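Local coordinates for protein cycloalternan-forming enzyme (Listeria monocytogenes serovar 1/2a, PDB 5F7U) that belongs to glycoside hydrolase family 31 and binds glycans at several sites, including a pocket at its TIM barrel, at residues Ser370-Trp374 / Pro667-Glu672; Ala394-Glu400 / Gly450-Trp456; Trp630-Thr636 / Met658-Lys664. The protein carries 1 engineered substitution. Numbering follows the deposited sequence.

Contact 1 of 3, residues Ser370-Trp374 / Pro667-Glu672; sequences SANEW and PSPSEE. With MG (magnesium ion), chain J; GLC (alpha-D-glucopyranose), chain F.
E373 reaches its carboxylate into the loop 667-672 and overlaps P667, S670 and E671, with E672 at its flank; it contributes 95 of the 258 Å² buried here. Neither segment is helix or strand. A371 to W374 make a type I beta turn, closed by W374 N to A371 O at 3.1 Å, and the facing loop passes through a cis peptide bond before P669. With chi1 p and chi2 t, E373 accepts through OE2 from S670 OG (2.6 Å) and through OE1 from E671 N (2.9 Å), while OE1 lies 3.2 Å from P667 CG. S670 OG itself accepts from E672 N at 3.2 Å, an ST turn. Alongside, W374 (chi1 m) donates from NE1, in the indole plane, to E672 OE2 at 2.9 Å; E672 is extended (chi1 m, chi2 t), and its OE1 goes to S674. E373 OE2 and E672 OE2 are 4.4 Å apart, like charges bridged by a water that donates to each at 2.8 Å. A371 CB packs on E672 CG at 4.1 Å. E373 O ligates magnesium at 2.2 Å, with three waters, D375 and D379 completing the site, and N372 ND2 donates to GLC (chain F) O5 at 3.1 Å. Loops following the first and last strands, joined beside a bound sugar, are what the C-terminal rim of a closed TIM barrel provides.

Contact 2 of 3, residues Ala394-Glu400 / Gly450-Trp456; sequences ATGFVLE and GMNIVLW. With GLC (alpha-D-glucopyranose), chain B; GLC (alpha-D-glucopyranose), chain F.
One carbonyl takes two bonds from a single residue: T395 O accepts from N452 ND2 at 3.0 Å, nearly straight, and from N452 N at 2.9 Å, bent and weak. N452 gets there with chi1 m. Beyond it strands 396-399 and 452-456 run parallel, 4.6 Å apart at closest and turned by 26°, in the register G396-N452, F397-I453, V398-V454, L399-L455. The ladder climbs from F397 N to N452 O (2.8 Å, weak) through V454 N to F397 O (2.9 Å) and L399 N to V454 O (3.0 Å) to W456 N to L399 O (3.0 Å). These are the second and third strands of the family 31 TIM barrel, and helix 439-448 leads into the later one, ending in a Schellman motif at G450 (phi 79°). F397, L399, I453 and L455 share the face packed by helices 377-389 and 439-448: F397 CD1 and L399 CD1 each lie 3.8 Å from I453 CD1, and L399 CB meets L455 CD2 at 3.9 Å. M451 SD sits at the F397 ring edge, 4.1 Å from F397 CD2. V398 and V454 point to the other face, their CG2 atoms 3.8 Å apart. At the C-terminal end E400 OE2 approaches W456 CD1 (3.3 Å) and is salt-bridged to K535; E400 OE1 accepts from GLC (chain B) O4 at 2.7 Å, and the W456 ring (chi1 t) lays one face against C5 of GLC (chain F).

Contact 3 of 3, residues Trp630-Thr636 / Met658-Lys664; sequences WDMAGFT and MQFHSEK. With GLC (alpha-D-glucopyranose), chain B; GLC (alpha-D-glucopyranose), chain C.
F635, M632 and E663 give up the most surface here, 94, 72 and 68 Å². F635 (chi1 90°) points its ring at the loop after strand 657-660, where E663 CB sits over the face in a CH-pi contact, 3.6 Å from the ring centroid. Its backbone joins in: F635 O accepts from E663 N at 2.8 Å, and the F635 and S662 CA atoms are 4.1 Å apart. The H661 ring lies roughly parallel to that of F635, planes at 26°, but is slid so far, centroids 5.5 Å apart, that the two barely overlap. E663, extended with chi1 and chi2 both t, takes a very short 2.5 Å bond at OE1 from T636 OG1 and a salt bridge from K664 NZ (2.8 Å); its OE2 accepts from GLC (chain C) O6 at 3.0 Å and is also bonded to Y275. H661 NE2 donates to GLC (chain B) O4 at 2.9 Å, so this end lines the glycan pocket. At the other end M632 opens the corner of a type II turn, D631 to G634, closed by G634 N to D631 O at 2.9 Å. M632 N donates to Q659 O (3.1 Å) and M632 CG packs on F660 CB (3.7 Å), while Q659 NE2 donates to D631 OD1 (2.9 Å) and W630 O (3.2 Å). The segments begin in the parallel, weakly bonded ends of strands 628-631 and 657-660 of a beta-alpha-beta unit and run on into loops; its helix 642-653 packs on W630 and M632, helix 687-700 meets M632 and M658, and F660 leans on strand 367-369.

In the fold
All three contacts lie in the family 31 TIM-barrel domain, contacts 2 and 3 on its closed eight-stranded sheet, contact 1 in loops that follow its strands. Contacts 2 and 3, in that order, are nested in series inside contact 1. Contact 2 pairs strands two and three, contact 3 strands seven and eight; contact 1 joins the loops after strands one and eight, where the barrel closes. Centres lie about 15 Å (1 and 2), 11 Å (1 and 3) and 14 Å (2 and 3) apart. N372 probably bonds to both E400 and S662, so all three contacts converge on one glycan-binding pocket: contacts 1 and 2 share GLC (chain F), contacts 2 and 3 GLC (chain B).

Contact 1 of 3, residues Ser370-Trp374 / Pro667-Glu672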
loop_
_atom_site.group_PDB
_atom_site.type_symbol
_atom_site.label_atom_id
_atom_site.label_comp_id
_atom_site.label_asym_id
_atom_site.label_seq_id
_atom_site.Cartn_x
_atom_site.Cartn_y
_atom_site.Cartn_z
ATOM N N SER A 370 -10.455 12.279 -12.607
ATOM C CA SER A 370 -9.353 13.223 -12.806
ATOM C C SER A 370 -8.946 13.169 -14.274
ATOM O O SER A 370 -9.068 12.117 -14.895
ATOM C CB SER A 370 -8.172 12.839 -11.908
ATOM O OG SER A 370 -7.045 13.687 -12.129
ATOM N N ALA A 371 -8.448 14.289 -14.800
ATOM C CA ALA A 371 -7.832 14.354 -16.141
ATOM C C ALA A 371 -7.091 15.660 -16.244
ATOM O O ALA A 371 -7.681 16.733 -16.034
ATOM C CB ALA A 371 -8.878 14.254 -17.258
ATOM N N ASN A 372 -5.806 15.590 -16.591
ATOM C CA ASN A 372 -5.037 16.819 -16.708
ATOM C C ASN A 372 -5.637 17.774 -17.742
ATOM O O ASN A 372 -5.502 18.994 -17.599
ATOM C CB ASN A 372 -3.568 16.532 -17.030
ATOM C CG ASN A 372 -2.706 17.767 -16.911
ATOM O OD1 ASN A 372 -2.366 18.401 -17.930
ATOM N ND2 ASN A 372 -2.370 18.145 -15.676
ATOM N N GLU A 373 -6.295 17.229 -18.767
ATOM C CA GLU A 373 -6.897 18.058 -19.826
ATOM C C GLU A 373 -8.082 18.954 -19.410
ATOM O O GLU A 373 -8.465 19.860 -20.166
ATOM C CB GLU A 373 -7.275 17.210 -21.044
ATOM C CG GLU A 373 -8.439 16.251 -20.822
ATOM C CD GLU A 373 -8.570 15.248 -21.958
ATOM O OE1 GLU A 373 -7.698 14.350 -22.093
ATOM O OE2 GLU A 373 -9.570 15.353 -22.720
ATOM N N TRP A 374 -8.670 18.674 -18.244
ATOM C CA TRP A 374 -9.762 19.500 -17.728
ATOM C C TRP A 374 -9.178 20.826 -17.257
ATOM O O TRP A 374 -8.453 20.882 -16.248
ATOM C CB TRP A 374 -10.478 18.784 -16.585
ATOM C CG TRP A 374 -11.161 17.517 -17.007
ATOM C CD1 TRP A 374 -11.490 17.124 -18.291
ATOM C CD2 TRP A 374 -11.620 16.483 -16.139
ATOM N NE1 TRP A 374 -12.116 15.888 -18.256
ATOM C CE2 TRP A 374 -12.224 15.487 -16.952
ATOM C CE3 TRP A 374 -11.578 16.293 -14.744
ATOM C CZ2 TRP A 374 -12.756 14.302 -16.418
ATOM C CZ3 TRP A 374 -12.135 15.111 -14.213
ATOM C CH2 TRP A 374 -12.708 14.146 -15.050
ATOM N N PRO A 667 -5.070 17.142 -25.478
ATOM C CA PRO A 667 -4.972 16.169 -26.556
ATOM C C PRO A 667 -6.198 16.183 -27.465
ATOM O O PRO A 667 -7.269 16.650 -27.058
ATOM C CB PRO A 667 -4.909 14.841 -25.796
ATOM C CG PRO A 667 -5.772 15.075 -24.606
ATOM C CD PRO A 667 -5.502 16.508 -24.209
ATOM N N SER A 668 -6.031 15.657 -28.677
ATOM C CA SER A 668 -7.145 15.438 -29.570
ATOM C C SER A 668 -6.835 14.114 -30.284
ATOM O O SER A 668 -5.825 14.033 -30.996
ATOM C CB SER A 668 -7.271 16.622 -30.547
ATOM O OG SER A 668 -8.501 16.571 -31.234
ATOM N N PRO A 669 -7.630 13.058 -30.072
ATOM C CA PRO A 669 -8.823 13.041 -29.212
ATOM C C PRO A 669 -8.511 13.003 -27.715
ATOM O O PRO A 669 -7.343 12.868 -27.314
ATOM C CB PRO A 669 -9.518 11.736 -29.621
ATOM C CG PRO A 669 -8.396 10.852 -30.059
ATOM C CD PRO A 669 -7.411 11.758 -30.743
ATOM N N SER A 670 -9.564 13.106 -26.905
ATOM C CA SER A 670 -9.423 13.094 -25.451
ATOM C C SER A 670 -8.637 11.887 -24.956
ATOM O O SER A 670 -8.840 10.767 -25.438
ATOM C CB SER A 670 -10.794 13.058 -24.788
ATOM O OG SER A 670 -10.658 13.071 -23.369
ATOM N N GLU A 671 -7.805 12.124 -23.949
ATOM C CA GLU A 671 -7.080 11.050 -23.279
ATOM C C GLU A 671 -7.706 10.619 -21.955
ATOM O O GLU A 671 -7.114 9.797 -21.251
ATOM C CB GLU A 671 -5.614 11.466 -23.049
ATOM C CG GLU A 671 -4.771 11.530 -24.326
ATOM C CD GLU A 671 -4.527 10.181 -24.994
ATOM O OE1 GLU A 671 -4.650 9.117 -24.366
ATOM O OE2 GLU A 671 -4.195 10.177 -26.184
ATOM N N GLU A 672 -8.900 11.127 -21.616
ATOM C CA GLU A 672 -9.537 10.723 -20.345
ATOM C C GLU A 672 -9.592 9.201 -20.205
ATOM O O GLU A 672 -10.033 8.493 -21.134
ATOM C CB GLU A 672 -10.991 11.172 -20.259
ATOM C CG GLU A 672 -11.251 12.651 -20.166
ATOM C CD GLU A 672 -12.744 12.934 -20.091
ATOM O OE1 GLU A 672 -13.584 12.012 -19.832
ATOM O OE2 GLU A 672 -13.093 14.097 -20.353
HETATM MG MG MG J . -9.439 21.169 -21.639
HETATM C C1 GLC F . 1.251 18.866 -15.371
HETATM C C2 GLC F . 2.456 19.599 -15.978
HETATM C C3 GLC F . 2.835 20.832 -15.148
HETATM C C4 GLC F . 1.623 21.730 -14.903
HETATM C C5 GLC F . 0.528 20.885 -14.234
HETATM C C6 GLC F . -0.728 21.658 -13.850
HETATM O O2 GLC F . 3.587 18.726 -16.022
HETATM O O3 GLC F . 3.868 21.574 -15.808
HETATM O O4 GLC F . 2.013 22.826 -14.067
HETATM O O5 GLC F . 0.177 19.786 -15.099
HETATM O O6 GLC F . -1.420 22.036 -15.044
HETATM O O HOH W 1 -12.066 16.181 -21.874
HETATM O O HOH W 2 -10.390 19.256 -22.558
HETATM O O HOH W 3 -10.569 22.208 -23.199
HETATM O O HOH W 4 -7.279 21.255 -22.493
#

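Contact 2 of 3, residues Ala394-Glu400 / Gly450-Trp456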
loop_
_atom_site.group_PDB
_atom_site.type_symbol
_atom_site.label_atom_id
_atom_site.label_comp_id
_atom_site.label_asym_id
_atom_site.label_seq_id
_atom_site.Cartn_x
_atom_site.Cartn_y
_atom_site.Cartn_z
ATOM N N ALA A 394 -19.611 8.904 -8.938
ATOM C CA ALA A 394 -18.302 9.171 -8.371
ATOM C C ALA A 394 -18.441 10.086 -7.153
ATOM O O ALA A 394 -19.473 10.760 -6.983
ATOM C CB ALA A 394 -17.397 9.813 -9.428
ATOM N N THR A 395 -17.408 10.108 -6.304
ATOM C CA THR A 395 -17.423 10.971 -5.112
ATOM C C THR A 395 -16.258 11.948 -5.035
ATOM O O THR A 395 -16.300 12.900 -4.249
ATOM C CB THR A 395 -17.463 10.155 -3.812
ATOM O OG1 THR A 395 -16.324 9.293 -3.761
ATOM C CG2 THR A 395 -18.762 9.335 -3.732
ATOM N N GLY A 396 -15.212 11.701 -5.826
ATOM C CA GLY A 396 -14.028 12.563 -5.806
ATOM C C GLY A 396 -13.758 13.169 -7.168
ATOM O O GLY A 396 -14.047 12.563 -8.193
ATOM N N PHE A 397 -13.194 14.378 -7.173
ATOM C CA PHE A 397 -12.975 15.129 -8.406
ATOM C C PHE A 397 -11.655 15.877 -8.254
ATOM O O PHE A 397 -11.402 16.509 -7.218
ATOM C CB PHE A 397 -14.132 16.112 -8.653
ATOM C CG PHE A 397 -14.192 16.645 -10.065
ATOM C CD1 PHE A 397 -13.345 17.668 -10.490
ATOM C CD2 PHE A 397 -15.139 16.148 -10.964
ATOM C CE1 PHE A 397 -13.399 18.142 -11.803
ATOM C CE2 PHE A 397 -15.206 16.622 -12.279
ATOM C CZ PHE A 397 -14.340 17.622 -12.701
ATOM N N VAL A 398 -10.795 15.783 -9.256
ATOM C CA VAL A 398 -9.490 16.432 -9.149
ATOM C C VAL A 398 -9.362 17.448 -10.272
ATOM O O VAL A 398 -9.729 17.143 -11.407
ATOM C CB VAL A 398 -8.319 15.420 -9.266
ATOM C CG1 VAL A 398 -6.964 16.133 -9.114
ATOM C CG2 VAL A 398 -8.451 14.284 -8.240
ATOM N N LEU A 399 -8.853 18.643 -9.951
ATOM C CA LEU A 399 -8.430 19.588 -10.989
ATOM C C LEU A 399 -6.941 19.824 -10.891
ATOM O O LEU A 399 -6.439 20.174 -9.826
ATOM C CB LEU A 399 -9.163 20.937 -10.881
ATOM C CG LEU A 399 -10.584 20.977 -11.439
ATOM C CD1 LEU A 399 -11.104 22.383 -11.210
ATOM C CD2 LEU A 399 -10.574 20.654 -12.932
ATOM N N GLU A 400 -6.253 19.654 -12.016
ATOM C CA GLU A 400 -4.834 19.926 -12.097
ATOM C C GLU A 400 -4.558 21.212 -12.829
ATOM O O GLU A 400 -3.836 22.083 -12.305
ATOM C CB GLU A 400 -4.094 18.765 -12.765
ATOM C CG GLU A 400 -4.175 17.485 -11.955
ATOM C CD GLU A 400 -3.165 16.444 -12.374
ATOM O OE1 GLU A 400 -2.774 16.411 -13.572
ATOM O OE2 GLU A 400 -2.761 15.650 -11.491
ATOM N N GLY A 450 -22.679 15.406 -5.737
ATOM C CA GLY A 450 -22.282 14.487 -4.664
ATOM C C GLY A 450 -20.791 14.184 -4.685
ATOM O O GLY A 450 -20.352 13.154 -4.168
ATOM N N MET A 451 -20.010 15.080 -5.284
ATOM C CA MET A 451 -18.563 14.922 -5.349
ATOM C C MET A 451 -17.854 16.003 -4.549
ATOM O O MET A 451 -18.464 16.966 -4.099
ATOM C CB MET A 451 -18.064 14.900 -6.798
ATOM C CG MET A 451 -18.840 13.954 -7.696
ATOM S SD MET A 451 -18.159 13.807 -9.346
ATOM C CE MET A 451 -19.573 13.040 -10.135
ATOM N N ASN A 452 -16.558 15.809 -4.375
ATOM C CA ASN A 452 -15.715 16.624 -3.535
ATOM C C ASN A 452 -14.470 16.877 -4.345
ATOM O O ASN A 452 -13.961 15.977 -5.007
ATOM C CB ASN A 452 -15.353 15.848 -2.274
ATOM C CG ASN A 452 -16.563 15.455 -1.461
ATOM O OD1 ASN A 452 -16.913 16.168 -0.558
ATOM N ND2 ASN A 452 -17.231 14.340 -1.809
ATOM N N ILE A 453 -13.975 18.104 -4.304
ATOM C CA ILE A 453 -12.959 18.507 -5.278
ATOM C C ILE A 453 -11.630 18.812 -4.599
ATOM O O ILE A 453 -11.600 19.469 -3.562
ATOM C CB ILE A 453 -13.444 19.724 -6.119
ATOM C CG1 ILE A 453 -12.483 20.016 -7.291
ATOM C CG2 ILE A 453 -13.688 20.973 -5.254
ATOM C CD1 ILE A 453 -13.120 20.876 -8.382
ATOM N N VAL A 454 -10.538 18.343 -5.184
ATOM C CA VAL A 454 -9.199 18.715 -4.703
ATOM C C VAL A 454 -8.420 19.445 -5.807
ATOM O O VAL A 454 -8.664 19.211 -7.001
ATOM C CB VAL A 454 -8.386 17.504 -4.128
ATOM C CG1 VAL A 454 -9.180 16.802 -3.026
ATOM C CG2 VAL A 454 -7.995 16.521 -5.209
ATOM N N LEU A 455 -7.530 20.356 -5.410
ATOM C CA LEU A 455 -6.718 21.115 -6.374
ATOM C C LEU A 455 -5.241 20.733 -6.290
ATOM O O LEU A 455 -4.687 20.566 -5.213
ATOM C CB LEU A 455 -6.867 22.630 -6.112
ATOM C CG LEU A 455 -8.279 23.213 -6.214
ATOM C CD1 LEU A 455 -8.188 24.732 -6.049
ATOM C CD2 LEU A 455 -8.931 22.864 -7.552
ATOM N N TRP A 456 -4.603 20.658 -7.447
ATOM C CA TRP A 456 -3.192 20.260 -7.574
ATOM C C TRP A 456 -2.278 21.353 -7.017
ATOM O O TRP A 456 -2.523 22.561 -7.244
ATOM C CB TRP A 456 -2.924 20.051 -9.055
ATOM C CG TRP A 456 -1.607 19.451 -9.507
ATOM C CD1 TRP A 456 -1.343 18.115 -9.724
ATOM C CD2 TRP A 456 -0.416 20.165 -9.883
ATOM N NE1 TRP A 456 -0.054 17.966 -10.207
ATOM C CE2 TRP A 456 0.532 19.204 -10.320
ATOM C CE3 TRP A 456 -0.058 21.523 -9.904
ATOM C CZ2 TRP A 456 1.818 19.561 -10.760
ATOM C CZ3 TRP A 456 1.246 21.877 -10.336
ATOM C CH2 TRP A 456 2.157 20.894 -10.757
HETATM C C1 GLC B . 2.917 14.890 -12.119
HETATM C C2 GLC B . 1.890 13.887 -11.551
HETATM C C3 GLC B . 0.716 13.613 -12.513
HETATM C C4 GLC B . 0.080 14.936 -12.969
HETATM C C5 GLC B . 1.146 15.967 -13.367
HETATM C C6 GLC B . 0.576 17.343 -13.671
HETATM O O2 GLC B . 2.551 12.710 -11.077
HETATM O O3 GLC B . -0.297 12.804 -11.889
HETATM O O4 GLC B . -0.798 14.701 -14.086
HETATM O O5 GLC B . 2.204 16.112 -12.398
HETATM O O6 GLC B . 1.670 18.117 -14.203
HETATM C C1 GLC F . 1.251 18.866 -15.371
HETATM C C2 GLC F . 2.456 19.599 -15.978
HETATM C C3 GLC F . 2.835 20.832 -15.148
HETATM C C4 GLC F . 1.623 21.730 -14.903
HETATM C C5 GLC F . 0.528 20.885 -14.234
HETATM C C6 GLC F . -0.728 21.658 -13.850
HETATM O O2 GLC F . 3.587 18.726 -16.022
HETATM O O3 GLC F . 3.868 21.574 -15.808
HETATM O O4 GLC F . 2.013 22.826 -14.067
HETATM O O5 GLC F . 0.177 19.786 -15.099
HETATM O O6 GLC F . -1.420 22.036 -15.044
#

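Contact 3 of 3, residues Trp630-Thr636 / Met658-Lys664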
loop_
_atom_site.group_PDB
_atom_site.type_symbol
_atom_site.label_atom_id
_atom_site.label_comp_id
_atom_site.label_asym_id
_atom_site.label_seq_id
_atom_site.Cartn_x
_atom_site.Cartn_y
_atom_site.Cartn_z
ATOM N N TRP A 630 -3.936 4.091 -7.441
ATOM C CA TRP A 630 -3.147 4.127 -8.673
ATOM C C TRP A 630 -4.013 4.737 -9.761
ATOM O O TRP A 630 -5.239 4.795 -9.610
ATOM C CB TRP A 630 -2.647 2.718 -9.054
ATOM C CG TRP A 630 -3.741 1.732 -9.448
ATOM C CD1 TRP A 630 -4.823 1.338 -8.680
ATOM C CD2 TRP A 630 -3.837 1.006 -10.675
ATOM N NE1 TRP A 630 -5.596 0.429 -9.378
ATOM C CE2 TRP A 630 -5.011 0.193 -10.595
ATOM C CE3 TRP A 630 -3.046 0.945 -11.830
ATOM C CZ2 TRP A 630 -5.423 -0.655 -11.653
ATOM C CZ3 TRP A 630 -3.444 0.078 -12.886
ATOM C CH2 TRP A 630 -4.627 -0.696 -12.782
ATOM N N ASP A 631 -3.381 5.216 -10.837
ATOM C CA ASP A 631 -4.125 5.665 -12.013
ATOM C C ASP A 631 -4.591 4.411 -12.761
ATOM O O ASP A 631 -3.785 3.785 -13.437
ATOM C CB ASP A 631 -3.220 6.510 -12.947
ATOM C CG ASP A 631 -2.583 7.728 -12.254
ATOM O OD1 ASP A 631 -3.120 8.247 -11.269
ATOM O OD2 ASP A 631 -1.522 8.186 -12.730
ATOM N N MET A 632 -5.859 4.025 -12.610
ATOM C CA MET A 632 -6.317 2.745 -13.170
ATOM C C MET A 632 -6.081 2.712 -14.682
ATOM O O MET A 632 -6.397 3.675 -15.391
ATOM C CB MET A 632 -7.779 2.438 -12.795
ATOM C CG MET A 632 -8.789 3.511 -13.158
ATOM S SD MET A 632 -10.444 2.796 -13.286
ATOM C CE MET A 632 -10.319 2.185 -14.954
ATOM N N ALA A 633 -5.464 1.623 -15.144
ATOM C CA ALA A 633 -5.114 1.426 -16.562
ATOM C C ALA A 633 -4.024 2.344 -17.104
ATOM O O ALA A 633 -3.818 2.362 -18.305
ATOM C CB ALA A 633 -6.360 1.448 -17.464
ATOM N N GLY A 634 -3.329 3.074 -16.222
ATOM C CA GLY A 634 -2.183 3.942 -16.605
ATOM C C GLY A 634 -2.656 5.304 -17.077
ATOM O O GLY A 634 -3.748 5.420 -17.640
ATOM N N PHE A 635 -1.849 6.345 -16.860
ATOM C CA PHE A 635 -2.318 7.702 -17.190
ATOM C C PHE A 635 -1.740 8.240 -18.503
ATOM O O PHE A 635 -2.167 9.286 -18.996
ATOM C CB PHE A 635 -2.139 8.675 -16.011
ATOM C CG PHE A 635 -0.807 9.419 -15.967
ATOM C CD1 PHE A 635 0.429 8.791 -16.242
ATOM C CD2 PHE A 635 -0.793 10.764 -15.579
ATOM C CE1 PHE A 635 1.626 9.527 -16.182
ATOM C CE2 PHE A 635 0.408 11.488 -15.490
ATOM C CZ PHE A 635 1.613 10.868 -15.801
ATOM N N THR A 636 -0.777 7.516 -19.063
ATOM C CA THR A 636 -0.092 7.968 -20.280
ATOM C C THR A 636 0.330 6.782 -21.148
ATOM O O THR A 636 0.127 5.640 -20.774
ATOM C CB THR A 636 1.115 8.882 -19.938
ATOM O OG1 THR A 636 1.505 9.606 -21.121
ATOM C CG2 THR A 636 2.288 8.105 -19.356
ATOM N N MET A 658 -9.963 4.111 -5.456
ATOM C CA MET A 658 -10.271 3.919 -6.880
ATOM C C MET A 658 -10.247 5.277 -7.580
ATOM O O MET A 658 -10.962 6.201 -7.169
ATOM C CB MET A 658 -11.659 3.279 -7.037
ATOM C CG MET A 658 -11.981 2.859 -8.465
ATOM S SD MET A 658 -13.691 2.318 -8.608
ATOM C CE MET A 658 -13.603 1.711 -10.291
ATOM N N GLN A 659 -9.410 5.409 -8.625
ATOM C CA GLN A 659 -9.183 6.730 -9.255
ATOM C C GLN A 659 -8.728 6.554 -10.703
ATOM O O GLN A 659 -7.794 5.781 -10.955
ATOM C CB GLN A 659 -8.087 7.502 -8.478
ATOM C CG GLN A 659 -7.759 8.926 -8.976
ATOM C CD GLN A 659 -6.394 9.092 -9.638
ATOM O OE1 GLN A 659 -5.958 10.230 -9.859
ATOM N NE2 GLN A 659 -5.709 7.988 -9.963
ATOM N N PHE A 660 -9.379 7.245 -11.639
ATOM C CA PHE A 660 -8.844 7.340 -13.028
ATOM C C PHE A 660 -8.223 8.697 -13.259
ATOM O O PHE A 660 -8.611 9.690 -12.617
ATOM C CB PHE A 660 -9.875 6.945 -14.137
ATOM C CG PHE A 660 -11.050 7.896 -14.295
ATOM C CD1 PHE A 660 -10.902 9.128 -14.965
ATOM C CD2 PHE A 660 -12.331 7.538 -13.823
ATOM C CE1 PHE A 660 -11.992 9.987 -15.131
ATOM C CE2 PHE A 660 -13.425 8.403 -13.978
ATOM C CZ PHE A 660 -13.257 9.625 -14.648
ATOM N N HIS A 661 -7.265 8.744 -14.184
ATOM C CA HIS A 661 -6.462 9.950 -14.397
ATOM C C HIS A 661 -5.780 9.859 -15.763
ATOM O O HIS A 661 -5.620 8.751 -16.332
ATOM C CB HIS A 661 -5.424 10.093 -13.248
ATOM C CG HIS A 661 -4.567 11.319 -13.343
ATOM N ND1 HIS A 661 -5.084 12.579 -13.569
ATOM C CD2 HIS A 661 -3.219 11.468 -13.272
ATOM C CE1 HIS A 661 -4.090 13.456 -13.628
ATOM N NE2 HIS A 661 -2.948 12.810 -13.441
ATOM N N SER A 662 -5.407 11.020 -16.306
ATOM C CA SER A 662 -4.694 11.064 -17.570
ATOM C C SER A 662 -3.704 12.217 -17.599
ATOM O O SER A 662 -3.962 13.284 -17.050
ATOM C CB SER A 662 -5.657 11.143 -18.767
ATOM O OG SER A 662 -6.554 12.237 -18.612
ATOM N N GLU A 663 -2.598 11.994 -18.301
ATOM C CA GLU A 663 -1.488 12.942 -18.345
ATOM C C GLU A 663 -1.659 14.167 -19.263
ATOM O O GLU A 663 -1.283 15.294 -18.900
ATOM C CB GLU A 663 -0.244 12.184 -18.797
ATOM C CG GLU A 663 0.995 13.061 -18.821
ATOM C CD GLU A 663 2.197 12.360 -19.401
ATOM O OE1 GLU A 663 2.148 11.919 -20.582
ATOM O OE2 GLU A 663 3.191 12.267 -18.659
ATOM N N LYS A 664 -2.157 13.950 -20.478
ATOM C CA LYS A 664 -2.008 14.974 -21.535
ATOM C C LYS A 664 -2.844 16.222 -21.273
ATOM O O LYS A 664 -3.974 16.141 -20.787
ATOM C CB LYS A 664 -2.297 14.392 -22.925
ATOM C CG LYS A 664 -1.352 13.263 -23.372
ATOM C CD LYS A 664 0.102 13.714 -23.440
ATOM C CE LYS A 664 0.975 12.651 -24.095
ATOM N NZ LYS A 664 2.220 12.394 -23.311
HETATM C C1 GLC B . 2.917 14.890 -12.119
HETATM C C2 GLC B . 1.890 13.887 -11.551
HETATM C C3 GLC B . 0.716 13.613 -12.513
HETATM C C4 GLC B . 0.080 14.936 -12.969
HETATM C C5 GLC B . 1.146 15.967 -13.367
HETATM C C6 GLC B . 0.576 17.343 -13.671
HETATM O O2 GLC B . 2.551 12.710 -11.077
HETATM O O3 GLC B . -0.297 12.804 -11.889
HETATM O O4 GLC B . -0.798 14.701 -14.086
HETATM O O5 GLC B . 2.204 16.112 -12.398
HETATM O O6 GLC B . 1.670 18.117 -14.203
HETATM C C1 GLC C . 7.241 15.096 -15.396
HETATM C C2 GLC C . 7.255 15.338 -13.882
HETATM C C3 GLC C . 6.098 14.610 -13.183
HETATM C C4 GLC C . 4.746 15.049 -13.760
HETATM C C5 GLC C . 4.799 14.808 -15.287
HETATM C C6 GLC C . 3.558 15.290 -16.025
HETATM O O1 GLC C . 7.625 13.744 -15.686
HETATM O O2 GLC C . 8.498 14.883 -13.347
HETATM O O3 GLC C . 6.175 14.844 -11.778
HETATM O O4 GLC C . 3.650 14.281 -13.210
HETATM O O5 GLC C . 5.945 15.378 -15.959
HETATM O O6 GLC C . 2.861 14.091 -16.350
HETATM O O HOH W 5 -7.595 3.270 -9.197
HETATM O O HOH W 6 -3.154 10.712 -9.979
HETATM O O HOH W 7 -5.956 6.319 -14.986
HETATM O O HOH W 8 -2.658 10.896 -21.332
HETATM O O HOH W 9 2.011 9.289 -24.328
#